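Local coordinates for protein Plm1 (Streptomyces sp. HK803, PDB 4HXY) that probably carries out the NADPH-dependent ketoreduction of the first module in phoslactomycin polyketide biosynthesis, as a short-chain dehydrogenase/reductase domain, at residues A[345-348]-A[349-352]. Sequence-based numbering, arbitrary orientation.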
loop_
_atom_site.group_PDB
_atom_site.type_symbol
_atom_site.label_atom_id
_atom_site.label_comp_id
_atom_site.label_asym_id
_atom_site.label_seq_id
_atom_site.Cartn_x
_atom_site.Cartn_y
_atom_site.Cartn_z
ATOM N N LEU A 345 4.012 3.391 6.201
ATOM C CA LEU A 345 3.806 4.228 7.374
ATOM C C LEU A 345 3.788 3.359 8.635
ATOM O O LEU A 345 4.370 3.753 9.642
ATOM C CB LEU A 345 2.512 5.016 7.268
ATOM C CG LEU A 345 2.160 5.860 8.477
ATOM C CD1 LEU A 345 3.248 6.879 8.790
ATOM C CD2 LEU A 345 0.799 6.510 8.223
ATOM N N ALA A 346 3.147 2.190 8.597
ATOM C CA ALA A 346 3.163 1.332 9.774
ATOM C C ALA A 346 4.596 0.953 10.129
ATOM O O ALA A 346 4.962 0.960 11.303
ATOM C CB ALA A 346 2.286 0.099 9.602
ATOM N N ARG A 347 5.403 0.599 9.126
ATOM C CA ARG A 347 6.817 0.266 9.374
ATOM C C ARG A 347 7.557 1.457 9.983
ATOM O O ARG A 347 8.343 1.299 10.921
ATOM C CB ARG A 347 7.511 -0.181 8.085
ATOM C CG ARG A 347 7.049 -1.513 7.580
ATOM C CD ARG A 347 7.943 -2.103 6.490
ATOM N NE ARG A 347 7.797 -1.408 5.213
ATOM C CZ ARG A 347 8.685 -0.570 4.677
ATOM N NH1 ARG A 347 9.851 -0.301 5.284
ATOM N NH2 ARG A 347 8.403 -0.009 3.502
ATOM N N ARG A 348 7.300 2.632 9.440
ATOM C CA ARG A 348 7.962 3.858 9.876
ATOM C C ARG A 348 7.640 4.148 11.335
ATOM O O ARG A 348 8.533 4.462 12.140
ATOM C CB ARG A 348 7.579 5.040 8.988
ATOM C CG ARG A 348 8.426 6.270 9.204
ATOM C CD ARG A 348 7.938 7.434 8.378
ATOM N NE ARG A 348 6.771 8.089 8.971
ATOM C CZ ARG A 348 6.177 9.167 8.474
ATOM N NH1 ARG A 348 6.604 9.717 7.346
ATOM N NH2 ARG A 348 5.154 9.711 9.118
ATOM N N ARG A 349 6.373 3.985 11.692
ATOM C CA ARG A 349 5.929 4.291 13.047
ATOM C C ARG A 349 6.547 3.310 14.048
ATOM O O ARG A 349 6.990 3.710 15.134
ATOM C CB ARG A 349 4.378 4.283 13.094
ATOM C CG ARG A 349 3.784 4.644 14.426
ATOM C CD ARG A 349 2.266 4.932 14.315
ATOM N NE ARG A 349 1.686 5.191 15.626
ATOM C CZ ARG A 349 1.444 6.385 16.143
ATOM N NH1 ARG A 349 1.692 7.479 15.448
ATOM N NH2 ARG A 349 0.930 6.467 17.365
ATOM N N ARG A 350 6.605 2.025 13.690
ATOM C CA ARG A 350 7.272 1.034 14.542
ATOM C C ARG A 350 8.768 1.316 14.729
ATOM O O ARG A 350 9.292 1.096 15.834
ATOM C CB ARG A 350 7.054 -0.378 14.037
ATOM C CG ARG A 350 5.622 -0.835 14.175
ATOM C CD ARG A 350 5.471 -2.344 14.013
ATOM N NE ARG A 350 5.961 -2.837 12.731
ATOM C CZ ARG A 350 5.228 -2.944 11.615
ATOM N NH1 ARG A 350 3.936 -2.608 11.598
ATOM N NH2 ARG A 350 5.784 -3.400 10.496
ATOM N N GLU A 351 9.416 1.845 13.701
ATOM C CA GLU A 351 10.841 2.221 13.759
ATOM C C GLU A 351 11.051 3.348 14.770
ATOM O O GLU A 351 12.128 3.471 15.376
ATOM C CB GLU A 351 11.360 2.645 12.366
ATOM C CG GLU A 351 11.502 1.474 11.441
ATOM C CD GLU A 351 11.805 1.828 9.975
ATOM O OE1 GLU A 351 11.677 2.999 9.535
ATOM O OE2 GLU A 351 12.164 0.879 9.245
ATOM N N GLN A 352 10.004 4.133 14.962
ATOM C CA GLN A 352 9.989 5.242 15.912
ATOM C C GLN A 352 9.543 4.778 17.308
ATOM O O GLN A 352 9.303 5.591 18.187
ATOM C CB GLN A 352 9.103 6.377 15.359
ATOM C CG GLN A 352 9.634 6.962 14.066
ATOM C CD GLN A 352 8.683 7.935 13.357
ATOM O OE1 GLN A 352 7.499 8.020 13.668
ATOM N NE2 GLN A 352 9.215 8.650 12.358
HETATM O O HOH W 1 5.793 7.527 11.626
#
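A chi1 of -169° turns CG of R348 away from its backbone N, whereas chi1 of -63° sets CG of Q352 beside its own N, and the two side chains run side by side in the same direction. This i/i+4 pair spans the C-terminal end of helix 333-351 in the Rossmann-fold ketoreductase domain, Q352 being the first residue beyond it, and illustrates how side chains four residues apart fall on one helix face and can share a water. That water accepts from R348 NE at 2.9 Å, in the guanidinium plane, and lies 2.7 Å from Q352 OE1, to which it probably donates. NE2 of Q352 rests 4.0 Å from CG of R348. A salt bridge from R348 NH2 to D308 ties the helix to its neighbour 290-310, and R349 reaches the same aspartate.

On another side of the helix, R350 bends at chi3 and folds back, with A346 O over one guanidinium face, offset toward its rim. Its NH1 lies 3.7 Å from CB of A346 and has D406 and the carbonyl of A356 as outside partners. Backbone i to i+4 bonds hold the turn as far as E351; Q352 N divides between two weak bonds, to R348 O at 3.2 Å and to R349 O.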